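Long-range contacts in DNA helicase RecQ (Deinococcus radiodurans, PDB 4Q48), which probably couples ATP hydrolysis to the unwinding of duplex DNA in the 3'-5' direction, the chain here being the catalytic core: residues N429-A433 with D487-A493; Y56-L61 with D116-V120; V305-L311 with P333-V339; A91-N95 with E105-A109. The contacts are given in a common frame with arbitrary orientation. Residue numbers count along the deposited sequence, not the author numbering.

Interaction 1 of 4, residues N429-A433 with D487-A493; sequences NRFGA and DHFGLRA
Two largely irregular backbones run antiparallel past each other here in the RQC domain, a winged-helix module; residues 487-491 lead through a tight turn into short strand 492-493, consistent with the wing. N429 adopts left-handed phi/psi (53/48), which asparagine tolerates well. With chi1 m and chi2 -73°, its OD1 accepts a hydrogen bond from A493 N (2.7 Å). CA atoms of N429 and R492 lie 4.1 Å apart, and R492 extends its chain (m, t, t) so that N429 O lies over one face of its guanidinium. A second bond runs from L491 N to F431 O (2.9 Å). G490 is needed: a CB would clash with R430 O. Its CA instead comes 3.2 Å from F431 O. The turn holds H488 at the centre of an inverse gamma turn and F489 at 77/4. L491 (m, t) brings CD1 to 4.0 Å from A433 CB. G432 occupies the N-cap position of helix 433-441; L491 also packs on helix 467-479, and N429 and A493 touch helix 414-426.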
loop_
_atom_site.group_PDB
_atom_site.type_symbol
_atom_site.label_atom_id
_atom_site.label_comp_id
_atom_site.label_asym_id
_atom_site.label_seq_id
_atom_site.Cartn_x
_atom_site.Cartn_y
_atom_site.Cartn_z
ATOM N N ASN A 429 -24.243 -13.461 -7.469
ATOM C CA ASN A 429 -23.040 -13.064 -6.750
ATOM C C ASN A 429 -22.930 -13.580 -5.327
ATOM O O ASN A 429 -22.620 -12.825 -4.406
ATOM C CB ASN A 429 -22.967 -11.556 -6.718
ATOM C CG ASN A 429 -22.918 -10.967 -8.082
ATOM O OD1 ASN A 429 -21.898 -11.056 -8.744
ATOM N ND2 ASN A 429 -24.023 -10.369 -8.534
ATOM N N ARG A 430 -23.180 -14.874 -5.151
ATOM C CA ARG A 430 -23.319 -15.425 -3.812
ATOM C C ARG A 430 -22.885 -16.871 -3.695
ATOM O O ARG A 430 -22.613 -17.352 -2.597
ATOM C CB ARG A 430 -24.771 -15.300 -3.394
ATOM C CG ARG A 430 -25.668 -16.086 -4.323
ATOM C CD ARG A 430 -27.097 -15.666 -4.146
ATOM N NE ARG A 430 -27.513 -15.738 -2.755
ATOM C CZ ARG A 430 -28.569 -15.098 -2.290
ATOM N NH1 ARG A 430 -29.262 -14.307 -3.111
ATOM N NH2 ARG A 430 -28.899 -15.208 -1.011
ATOM N N PHE A 431 -22.795 -17.570 -4.816
ATOM C CA PHE A 431 -22.406 -18.975 -4.764
ATOM C C PHE A 431 -20.890 -19.079 -4.832
ATOM O O PHE A 431 -20.215 -18.090 -5.164
ATOM C CB PHE A 431 -23.084 -19.781 -5.875
ATOM C CG PHE A 431 -24.570 -19.920 -5.672
ATOM C CD1 PHE A 431 -25.083 -20.922 -4.864
ATOM C CD2 PHE A 431 -25.454 -19.031 -6.263
ATOM C CE1 PHE A 431 -26.453 -21.038 -4.654
ATOM C CE2 PHE A 431 -26.817 -19.150 -6.060
ATOM C CZ PHE A 431 -27.319 -20.157 -5.257
ATOM N N GLY A 432 -20.371 -20.245 -4.431
ATOM C CA GLY A 432 -18.941 -20.479 -4.291
ATOM C C GLY A 432 -18.349 -21.045 -5.551
ATOM O O GLY A 432 -19.069 -21.520 -6.433
ATOM N N ALA A 433 -17.025 -21.020 -5.621
ATOM C CA ALA A 433 -16.300 -21.450 -6.811
ATOM C C ALA A 433 -16.747 -22.823 -7.320
ATOM O O ALA A 433 -16.911 -23.033 -8.531
ATOM C CB ALA A 433 -14.809 -21.452 -6.525
ATOM N N ASP A 487 -17.328 -12.485 0.797
ATOM C CA ASP A 487 -18.500 -13.297 1.054
ATOM C C ASP A 487 -17.874 -14.643 1.404
ATOM O O ASP A 487 -16.822 -15.010 0.877
ATOM C CB ASP A 487 -19.410 -13.391 -0.160
ATOM C CG ASP A 487 -20.703 -14.113 0.138
ATOM O OD1 ASP A 487 -20.657 -15.111 0.879
ATOM O OD2 ASP A 487 -21.766 -13.699 -0.377
ATOM N N HIS A 488 -18.478 -15.408 2.293
ATOM C CA HIS A 488 -17.774 -16.609 2.721
ATOM C C HIS A 488 -17.826 -17.760 1.717
ATOM O O HIS A 488 -18.666 -18.676 1.736
ATOM C CB HIS A 488 -18.202 -16.911 4.126
ATOM C CG HIS A 488 -17.755 -15.812 5.034
ATOM N ND1 HIS A 488 -16.690 -15.000 4.696
ATOM C CD2 HIS A 488 -18.251 -15.319 6.193
ATOM C CE1 HIS A 488 -16.523 -14.079 5.628
ATOM N NE2 HIS A 488 -17.456 -14.251 6.548
ATOM N N PHE A 489 -16.869 -17.565 0.805
ATOM C CA PHE A 489 -16.536 -18.339 -0.377
ATOM C C PHE A 489 -17.482 -18.093 -1.530
ATOM O O PHE A 489 -17.278 -18.635 -2.618
ATOM C CB PHE A 489 -16.507 -19.830 -0.009
ATOM C CG PHE A 489 -15.603 -20.114 1.133
ATOM C CD1 PHE A 489 -14.323 -19.566 1.158
ATOM C CD2 PHE A 489 -16.049 -20.829 2.225
ATOM C CE1 PHE A 489 -13.490 -19.767 2.221
ATOM C CE2 PHE A 489 -15.205 -21.041 3.297
ATOM C CZ PHE A 489 -13.924 -20.502 3.289
ATOM N N GLY A 490 -18.418 -17.170 -1.345
ATOM C CA GLY A 490 -19.253 -16.736 -2.453
ATOM C C GLY A 490 -18.563 -15.648 -3.245
ATOM O O GLY A 490 -17.938 -14.747 -2.687
ATOM N N LEU A 491 -18.687 -15.714 -4.559
ATOM C CA LEU A 491 -17.936 -14.798 -5.408
ATOM C C LEU A 491 -18.880 -13.773 -6.041
ATOM O O LEU A 491 -19.887 -14.152 -6.644
ATOM C CB LEU A 491 -17.174 -15.592 -6.473
ATOM C CG LEU A 491 -16.216 -16.606 -5.851
ATOM C CD1 LEU A 491 -15.631 -17.531 -6.880
ATOM C CD2 LEU A 491 -15.107 -15.850 -5.164
ATOM N N ARG A 492 -18.543 -12.494 -5.873
ATOM C CA ARG A 492 -19.308 -11.353 -6.370
ATOM C C ARG A 492 -18.578 -10.750 -7.562
ATOM O O ARG A 492 -17.369 -10.462 -7.468
ATOM C CB ARG A 492 -19.433 -10.270 -5.294
ATOM C CG ARG A 492 -20.026 -10.691 -3.952
ATOM C CD ARG A 492 -20.058 -9.490 -2.966
ATOM N NE ARG A 492 -20.885 -9.704 -1.768
ATOM C CZ ARG A 492 -22.204 -9.526 -1.716
ATOM N NH1 ARG A 492 -22.871 -9.109 -2.792
ATOM N NH2 ARG A 492 -22.854 -9.745 -0.577
ATOM N N ALA A 493 -19.292 -10.469 -8.647
ATOM C CA ALA A 493 -18.681 -9.693 -9.732
ATOM C C ALA A 493 -18.448 -8.278 -9.278
ATOM O O ALA A 493 -19.362 -7.611 -8.861
ATOM C CB ALA A 493 -19.557 -9.699 -10.979
#

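Interaction 2 of 4, residues Y56-L61 with D116-V120; sequences YQLPSL and DLLYV
In the first RecA-like (P-loop NTPase) domain, helix 50-62 packs against parallel-sheet strand 117-120. Helix segment 56-61 crosses the strand at 135° between N-to-C directions, with axes 10.1 Å apart; P59 has no N-H to give to the preceding turn and lies out of reach of the strand segment. D116, just before the strand (phi/psi -97/-34), directs CB toward the helix, where L61 CD2 meets it at 3.7 Å; its carboxylate turns to a salt bridge with R90. D116 O lies 3.7 Å from S60 CB. L117 enters extended, with an m, t rotamer that carries its branches to the helix: CD1 is 3.8 Å from Q57 CG and CD2 3.4 Å from S60 OG. Serine suits this close spot because it is small and its OG (chi1 m) gives its proton to Y56 O within the helix (2.7 Å). L118 faces the other side of the sheet. The long ring of Y119 (chi1 m, chi2 90°) reaches two polar partners close to S53 on the same helix, an ADP-binding residue, though this model holds no ADP. Y56 (chi1 p) OH and Y119 OH share a hydrogen bond at 3.1 Å, and Q57 NE2 donates to Y119 OH at 3.3 Å.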
loop_
_atom_site.group_PDB
_atom_site.type_symbol
_atom_site.label_atom_id
_atom_site.label_comp_id
_atom_site.label_asym_id
_atom_site.label_seq_id
_atom_site.Cartn_x
_atom_site.Cartn_y
_atom_site.Cartn_z
ATOM N N TYR A 56 -3.393 18.125 4.961
ATOM C CA TYR A 56 -4.117 18.564 6.137
ATOM C C TYR A 56 -3.485 19.796 6.754
ATOM O O TYR A 56 -4.180 20.613 7.347
ATOM C CB TYR A 56 -4.238 17.448 7.176
ATOM C CG TYR A 56 -2.945 16.894 7.704
ATOM C CD1 TYR A 56 -2.203 17.577 8.659
ATOM C CD2 TYR A 56 -2.487 15.651 7.282
ATOM C CE1 TYR A 56 -1.012 17.048 9.153
ATOM C CE2 TYR A 56 -1.304 15.114 7.771
ATOM C CZ TYR A 56 -0.568 15.808 8.703
ATOM O OH TYR A 56 0.605 15.257 9.185
ATOM N N GLN A 57 -2.174 19.933 6.626
ATOM C CA GLN A 57 -1.459 21.073 7.193
ATOM C C GLN A 57 -1.897 22.380 6.555
ATOM O O GLN A 57 -2.118 23.378 7.234
ATOM C CB GLN A 57 0.038 20.889 6.994
ATOM C CG GLN A 57 0.645 19.820 7.872
ATOM C CD GLN A 57 2.079 19.529 7.503
ATOM O OE1 GLN A 57 2.494 19.722 6.365
ATOM N NE2 GLN A 57 2.853 19.099 8.472
ATOM N N LEU A 58 -2.045 22.365 5.239
ATOM C CA LEU A 58 -2.433 23.558 4.508
ATOM C C LEU A 58 -3.905 23.903 4.795
ATOM O O LEU A 58 -4.210 25.048 5.128
ATOM C CB LEU A 58 -2.162 23.371 3.010
ATOM C CG LEU A 58 -2.366 24.531 2.047
ATOM C CD1 LEU A 58 -1.919 25.832 2.659
ATOM C CD2 LEU A 58 -1.583 24.256 0.781
ATOM N N PRO A 59 -4.822 22.918 4.674
ATOM C CA PRO A 59 -6.180 23.232 5.124
ATOM C C PRO A 59 -6.234 23.718 6.583
ATOM O O PRO A 59 -7.036 24.607 6.873
ATOM C CB PRO A 59 -6.915 21.896 4.969
ATOM C CG PRO A 59 -6.167 21.184 3.899
ATOM C CD PRO A 59 -4.741 21.560 4.096
ATOM N N SER A 60 -5.420 23.166 7.480
ATOM C CA SER A 60 -5.417 23.659 8.856
ATOM C C SER A 60 -5.024 25.148 8.908
ATOM O O SER A 60 -5.523 25.914 9.746
ATOM C CB SER A 60 -4.506 22.815 9.743
ATOM O OG SER A 60 -4.924 21.446 9.790
ATOM N N LEU A 61 -4.179 25.581 7.987
ATOM C CA LEU A 61 -3.819 26.994 7.947
ATOM C C LEU A 61 -4.928 27.835 7.317
ATOM O O LEU A 61 -5.080 29.027 7.612
ATOM C CB LEU A 61 -2.516 27.214 7.184
ATOM C CG LEU A 61 -1.263 26.650 7.847
ATOM C CD1 LEU A 61 -0.028 27.083 7.064
ATOM C CD2 LEU A 61 -1.172 27.019 9.329
ATOM N N ASP A 116 -1.622 25.969 15.294
ATOM C CA ASP A 116 -2.159 25.729 13.976
ATOM C C ASP A 116 -2.401 24.243 13.819
ATOM O O ASP A 116 -3.326 23.803 13.134
ATOM C CB ASP A 116 -1.200 26.234 12.921
ATOM C CG ASP A 116 -1.060 27.713 12.954
ATOM O OD1 ASP A 116 -2.069 28.396 12.640
ATOM O OD2 ASP A 116 0.060 28.180 13.265
ATOM N N LEU A 117 -1.529 23.474 14.453
ATOM C CA LEU A 117 -1.601 22.031 14.407
ATOM C C LEU A 117 -1.405 21.460 15.785
ATOM O O LEU A 117 -0.604 21.963 16.569
ATOM C CB LEU A 117 -0.553 21.449 13.458
ATOM C CG LEU A 117 -0.717 21.863 12.011
ATOM C CD1 LEU A 117 0.561 21.585 11.275
ATOM C CD2 LEU A 117 -1.892 21.141 11.404
ATOM N N LEU A 118 -2.183 20.442 16.097
ATOM C CA LEU A 118 -1.967 19.681 17.299
ATOM C C LEU A 118 -1.827 18.205 16.945
ATOM O O LEU A 118 -2.757 17.567 16.433
ATOM C CB LEU A 118 -3.100 19.883 18.285
ATOM C CG LEU A 118 -2.836 19.041 19.531
ATOM C CD1 LEU A 118 -1.653 19.599 20.288
ATOM C CD2 LEU A 118 -4.046 18.982 20.416
ATOM N N TYR A 119 -0.642 17.669 17.185
ATOM C CA TYR A 119 -0.399 16.248 16.991
ATOM C C TYR A 119 -0.739 15.496 18.283
ATOM O O TYR A 119 -0.230 15.818 19.360
ATOM C CB TYR A 119 1.057 16.029 16.547
ATOM C CG TYR A 119 1.309 16.425 15.101
ATOM C CD1 TYR A 119 1.706 17.711 14.753
ATOM C CD2 TYR A 119 1.100 15.518 14.085
ATOM C CE1 TYR A 119 1.918 18.057 13.422
ATOM C CE2 TYR A 119 1.311 15.850 12.778
ATOM C CZ TYR A 119 1.715 17.107 12.440
ATOM O OH TYR A 119 1.901 17.374 11.096
ATOM N N VAL A 120 -1.603 14.498 18.182
ATOM C CA VAL A 120 -2.082 13.839 19.378
ATOM C C VAL A 120 -2.185 12.332 19.182
ATOM O O VAL A 120 -2.789 11.852 18.234
ATOM C CB VAL A 120 -3.466 14.430 19.799
ATOM C CG1 VAL A 120 -4.396 14.525 18.597
ATOM C CG2 VAL A 120 -4.108 13.637 20.935
#

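Interaction 3 of 4, residues V305-L311 with P333-V339; sequences VRFVAHL and PSTAWMV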
loop_
_atom_site.group_PDB
_atom_site.type_symbol
_atom_site.label_atom_id
_atom_site.label_comp_id
_atom_site.label_asym_id
_atom_site.label_seq_id
_atom_site.Cartn_x
_atom_site.Cartn_y
_atom_site.Cartn_z
ATOM N N VAL A 305 20.515 6.303 -5.727
ATOM C CA VAL A 305 20.435 4.834 -5.717
ATOM C C VAL A 305 19.972 4.211 -7.044
ATOM O O VAL A 305 18.828 4.368 -7.477
ATOM C CB VAL A 305 19.487 4.331 -4.590
ATOM C CG1 VAL A 305 19.255 2.851 -4.711
ATOM C CG2 VAL A 305 20.044 4.667 -3.211
ATOM N N ARG A 306 20.859 3.426 -7.639
ATOM C CA ARG A 306 20.691 2.969 -9.007
ATOM C C ARG A 306 19.955 1.635 -9.150
ATOM O O ARG A 306 19.400 1.355 -10.207
ATOM C CB ARG A 306 22.066 2.873 -9.668
ATOM C CG ARG A 306 22.446 4.142 -10.349
ATOM C CD ARG A 306 21.298 4.623 -11.187
ATOM N NE ARG A 306 21.281 6.065 -11.230
ATOM C CZ ARG A 306 20.434 6.824 -10.553
ATOM N NH1 ARG A 306 19.463 6.289 -9.861
ATOM N NH2 ARG A 306 20.515 8.134 -10.637
ATOM N N PHE A 307 19.964 0.805 -8.111
ATOM C CA PHE A 307 19.160 -0.406 -8.138
ATOM C C PHE A 307 18.724 -0.900 -6.758
ATOM O O PHE A 307 19.369 -0.614 -5.729
ATOM C CB PHE A 307 19.905 -1.524 -8.865
ATOM C CG PHE A 307 21.101 -2.090 -8.115
ATOM C CD1 PHE A 307 22.378 -1.586 -8.326
ATOM C CD2 PHE A 307 20.960 -3.183 -7.276
ATOM C CE1 PHE A 307 23.467 -2.130 -7.688
ATOM C CE2 PHE A 307 22.062 -3.734 -6.630
ATOM C CZ PHE A 307 23.314 -3.201 -6.841
ATOM N N VAL A 308 17.603 -1.620 -6.747
ATOM C CA VAL A 308 17.225 -2.404 -5.590
ATOM C C VAL A 308 17.013 -3.845 -6.008
ATOM O O VAL A 308 16.161 -4.149 -6.851
ATOM C CB VAL A 308 15.980 -1.870 -4.899
ATOM C CG1 VAL A 308 15.439 -2.912 -3.964
ATOM C CG2 VAL A 308 16.344 -0.644 -4.102
ATOM N N ALA A 309 17.786 -4.726 -5.380
ATOM C CA ALA A 309 17.747 -6.149 -5.649
ATOM C C ALA A 309 17.036 -6.911 -4.548
ATOM O O ALA A 309 17.356 -6.752 -3.371
ATOM C CB ALA A 309 19.161 -6.686 -5.818
ATOM N N HIS A 310 16.108 -7.790 -4.932
ATOM C CA HIS A 310 15.492 -8.681 -3.959
ATOM C C HIS A 310 15.940 -10.114 -4.220
ATOM O O HIS A 310 15.682 -10.669 -5.289
ATOM C CB HIS A 310 13.971 -8.558 -4.005
ATOM C CG HIS A 310 13.439 -7.390 -3.229
ATOM N ND1 HIS A 310 13.169 -6.165 -3.809
ATOM C CD2 HIS A 310 13.136 -7.260 -1.914
ATOM C CE1 HIS A 310 12.717 -5.338 -2.882
ATOM N NE2 HIS A 310 12.682 -5.980 -1.726
ATOM N N LEU A 311 16.613 -10.714 -3.240
ATOM C CA LEU A 311 17.155 -12.052 -3.424
ATOM C C LEU A 311 16.252 -13.051 -2.714
ATOM O O LEU A 311 16.481 -14.268 -2.739
ATOM C CB LEU A 311 18.578 -12.113 -2.879
ATOM C CG LEU A 311 19.622 -11.607 -3.870
ATOM C CD1 LEU A 311 21.002 -11.539 -3.227
ATOM C CD2 LEU A 311 19.656 -12.447 -5.119
ATOM N N PRO A 333 17.098 6.965 -14.275
ATOM C CA PRO A 333 16.742 5.545 -14.424
ATOM C C PRO A 333 17.316 4.651 -13.326
ATOM O O PRO A 333 18.495 4.770 -12.980
ATOM C CB PRO A 333 17.354 5.165 -15.775
ATOM C CG PRO A 333 17.390 6.424 -16.544
ATOM C CD PRO A 333 17.717 7.489 -15.506
ATOM N N SER A 334 16.491 3.769 -12.784
ATOM C CA SER A 334 16.961 2.804 -11.825
ATOM C C SER A 334 16.191 1.528 -12.059
ATOM O O SER A 334 15.119 1.560 -12.659
ATOM C CB SER A 334 16.786 3.312 -10.401
ATOM O OG SER A 334 17.574 4.465 -10.205
ATOM N N THR A 335 16.759 0.406 -11.624
ATOM C CA THR A 335 16.155 -0.902 -11.831
ATOM C C THR A 335 15.750 -1.531 -10.513
ATOM O O THR A 335 16.517 -1.518 -9.553
ATOM C CB THR A 335 17.113 -1.900 -12.498
ATOM O OG1 THR A 335 17.831 -1.298 -13.592
ATOM C CG2 THR A 335 16.340 -3.160 -12.916
ATOM N N ALA A 336 14.553 -2.089 -10.457
ATOM C CA ALA A 336 14.216 -2.958 -9.353
ATOM C C ALA A 336 14.235 -4.345 -9.927
ATOM O O ALA A 336 13.527 -4.620 -10.895
ATOM C CB ALA A 336 12.884 -2.608 -8.756
ATOM N N TRP A 337 15.100 -5.188 -9.360
ATOM C CA TRP A 337 15.434 -6.516 -9.874
ATOM C C TRP A 337 15.198 -7.545 -8.777
ATOM O O TRP A 337 15.765 -7.424 -7.679
ATOM C CB TRP A 337 16.880 -6.505 -10.304
ATOM C CG TRP A 337 17.502 -7.741 -10.875
ATOM C CD1 TRP A 337 17.747 -7.991 -12.194
ATOM C CD2 TRP A 337 18.079 -8.837 -10.142
ATOM N NE1 TRP A 337 18.415 -9.192 -12.334
ATOM C CE2 TRP A 337 18.629 -9.732 -11.091
ATOM C CE3 TRP A 337 18.181 -9.151 -8.780
ATOM C CZ2 TRP A 337 19.260 -10.930 -10.723
ATOM C CZ3 TRP A 337 18.795 -10.354 -8.418
ATOM C CH2 TRP A 337 19.339 -11.216 -9.391
ATOM N N MET A 338 14.336 -8.530 -9.036
ATOM C CA MET A 338 14.032 -9.560 -8.034
ATOM C C MET A 338 13.941 -10.969 -8.636
ATOM O O MET A 338 13.328 -11.213 -9.692
ATOM C CB MET A 338 12.735 -9.246 -7.280
ATOM C CG MET A 338 12.210 -10.409 -6.411
ATOM S SD MET A 338 10.778 -10.036 -5.355
ATOM C CE MET A 338 9.455 -9.910 -6.539
ATOM N N VAL A 339 14.555 -11.900 -7.924
ATOM C CA VAL A 339 14.436 -13.297 -8.265
ATOM C C VAL A 339 13.872 -14.035 -7.068
ATOM O O VAL A 339 14.157 -13.723 -5.915
ATOM C CB VAL A 339 15.787 -13.935 -8.684
ATOM C CG1 VAL A 339 16.175 -13.540 -10.120
ATOM C CG2 VAL A 339 16.884 -13.635 -7.647
#
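The apolar centre of this parallel strand pair, part of a beta-alpha-beta unit in the second RecA-like domain, lies around A309, L311, W337 and V339. A309 CB approaches W337 CE3 to 4.0 Å, a methyl being small enough to sit beside the indole. L311 CD2 bridges to W337 CZ3 (4.0 Å) at the ring edge and to V339 CG2 (3.9 Å). The indole also stacks on F229 of helix 222-233, which covers the face bearing F307, A309, T335 and W337; on this face T335 OG1 bonds H234. The other face carries V308, A336, H310 and M338. There H310 CB touches M338 CG at 3.5 Å, with M338 SD 5.0 Å from the imidazole centroid in an oblique sulfur-aromatic contact, while H310 NE2 bonds E323 of the connecting helix 317-324.

Between these faces the strands run nearly parallel (10°, axes 4.6 Å apart). The backbone bonds alternate in direction: T335 N to R306 O (3.1 Å), V308 N to T335 O (3.0 Å), W337 N to V308 O (2.9 Å), H310 N to W337 O (2.8 Å) and V339 N to H310 O (3.1 Å). At the polar edge, long, flexible R306 folds back over P333 O while its guanidinium forms a salt bridge with D330; R306 CD lies 3.3 Å from P333 O.

Interaction 4 of 4, residues A91-N95 with E105-A109; sequences AAFLN and EVEDA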
loop_
_atom_site.group_PDB
_atom_site.type_symbol
_atom_site.label_atom_id
_atom_site.label_comp_id
_atom_site.label_asym_id
_atom_site.label_seq_id
_atom_site.Cartn_x
_atom_site.Cartn_y
_atom_site.Cartn_z
ATOM N N ALA A 91 2.782 24.510 16.200
ATOM C CA ALA A 91 2.271 23.164 16.404
ATOM C C ALA A 91 2.781 22.573 17.708
ATOM O O ALA A 91 3.768 23.052 18.268
ATOM C CB ALA A 91 2.644 22.277 15.255
ATOM N N ALA A 92 2.153 21.495 18.166
ATOM C CA ALA A 92 2.514 20.963 19.464
ATOM C C ALA A 92 2.157 19.505 19.561
ATOM O O ALA A 92 1.525 18.959 18.657
ATOM C CB ALA A 92 1.836 21.752 20.551
ATOM N N PHE A 93 2.586 18.862 20.641
ATOM C CA PHE A 93 2.279 17.448 20.828
ATOM C C PHE A 93 1.610 17.219 22.119
ATOM O O PHE A 93 2.021 17.757 23.139
ATOM C CB PHE A 93 3.526 16.567 20.833
ATOM C CG PHE A 93 4.345 16.710 19.636
ATOM C CD1 PHE A 93 3.884 16.245 18.418
ATOM C CD2 PHE A 93 5.575 17.327 19.706
ATOM C CE1 PHE A 93 4.636 16.384 17.275
ATOM C CE2 PHE A 93 6.336 17.470 18.575
ATOM C CZ PHE A 93 5.866 16.986 17.352
ATOM N N LEU A 94 0.631 16.335 22.069
ATOM C CA LEU A 94 -0.112 15.945 23.229
ATOM C C LEU A 94 -0.107 14.410 23.279
ATOM O O LEU A 94 -0.662 13.751 22.399
ATOM C CB LEU A 94 -1.515 16.533 23.132
ATOM C CG LEU A 94 -2.447 16.635 24.331
ATOM C CD1 LEU A 94 -1.928 17.719 25.256
ATOM C CD2 LEU A 94 -3.848 16.983 23.827
ATOM N N ASN A 95 0.527 13.861 24.314
ATOM C CA ASN A 95 0.571 12.416 24.547
ATOM C C ASN A 95 1.028 12.114 25.975
ATOM O O ASN A 95 1.532 12.997 26.682
ATOM C CB ASN A 95 1.508 11.719 23.557
ATOM C CG ASN A 95 2.850 12.411 23.447
ATOM O OD1 ASN A 95 3.661 12.351 24.368
ATOM N ND2 ASN A 95 3.092 13.070 22.318
ATOM N N GLU A 105 -0.179 22.750 29.484
ATOM C CA GLU A 105 0.102 24.013 28.781
ATOM C C GLU A 105 -0.073 23.923 27.278
ATOM O O GLU A 105 -0.257 24.949 26.608
ATOM C CB GLU A 105 1.537 24.477 29.067
ATOM C CG GLU A 105 2.046 24.110 30.457
ATOM C CD GLU A 105 3.468 24.579 30.729
ATOM O OE1 GLU A 105 3.634 25.513 31.548
ATOM O OE2 GLU A 105 4.397 24.113 30.020
ATOM N N VAL A 106 -0.096 22.705 26.754
ATOM C CA VAL A 106 -0.440 22.514 25.365
ATOM C C VAL A 106 -1.947 22.645 25.281
ATOM O O VAL A 106 -2.504 23.244 24.347
ATOM C CB VAL A 106 0.063 21.153 24.851
ATOM C CG1 VAL A 106 -0.470 20.849 23.464
ATOM C CG2 VAL A 106 1.583 21.165 24.841
ATOM N N GLU A 107 -2.605 22.103 26.290
ATOM C CA GLU A 107 -4.038 22.273 26.415
ATOM C C GLU A 107 -4.418 23.754 26.510
ATOM O O GLU A 107 -5.377 24.168 25.838
ATOM C CB GLU A 107 -4.559 21.492 27.614
ATOM C CG GLU A 107 -4.675 20.033 27.292
ATOM C CD GLU A 107 -4.968 19.202 28.502
ATOM O OE1 GLU A 107 -4.895 19.756 29.618
ATOM O OE2 GLU A 107 -5.273 17.999 28.339
ATOM N N ASP A 108 -3.682 24.539 27.310
ATOM C CA ASP A 108 -3.985 25.969 27.412
ATOM C C ASP A 108 -3.805 26.605 26.058
ATOM O O ASP A 108 -4.610 27.420 25.613
ATOM C CB ASP A 108 -3.073 26.698 28.412
ATOM C CG ASP A 108 -3.630 26.726 29.834
ATOM O OD1 ASP A 108 -4.564 25.950 30.164
ATOM O OD2 ASP A 108 -3.100 27.537 30.632
ATOM N N ALA A 109 -2.751 26.171 25.382
ATOM C CA ALA A 109 -2.385 26.774 24.126
ATOM C C ALA A 109 -3.411 26.412 23.074
ATOM O O ALA A 109 -3.793 27.249 22.253
ATOM C CB ALA A 109 -0.978 26.320 23.726
#
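Strand 91-94 is an edge strand of the parallel sheet in the first RecA-like domain and begins a beta-alpha-beta unit that continues through helix 100-111 to strand 117-120. Helix segment 105-109 lies across the strand, with axes 8.8 Å apart at closest and N-to-C directions 135° apart, so the helix runs obliquely back along it. The backbones stay apart, the nearest CA pair being A92 and V106 at 6.8 Å, and the contact is made mainly by side chains, without hydrogen bonds. Strand alternation sets the pattern: A92 and L94 direct CB toward the helix, whereas F93 points away, to helix 74-84 on the other face. V106 is the central residue. Its beta-branched side chain (chi1 t) is compact enough to fit the close approach, and CG1 touches both A92 CB, where the small methyl lets the helix come close, and L94 CD1, at 3.8 and 3.9 Å. L118 of the neighbouring strand 117-120 also meets V106. The next residue, E107, contributes its aliphatic stem to L94 while its carboxylate makes a salt bridge with R129. The stem contact is E107 CG to L94 CD1, at 4.1 Å, and V106 CG2 lies 3.8 Å from F93 O.

In the fold
Along the chain, interaction 2 comes first with interaction 4 nested inside its loop; interaction 3 follows, and interaction 1 closes the series. Interactions 2 and 4 share one sheet of the first RecA-like domain, their centres 13 Å apart: neighbouring strands 91-94 and 117-120 join through probable hydrogen bonds, Y119 O to L94 N and A92 O to Y119 N, both 2.9 Å. Interaction 3 builds the separate sheet of the second RecA-like domain, about 37 Å from interaction 2 between centres. Interaction 1 belongs to the RQC domain, with centres 39 Å from interaction 3 and 43 Å from interaction 2. The contacts thus sample three separately folded modules of the helicase core.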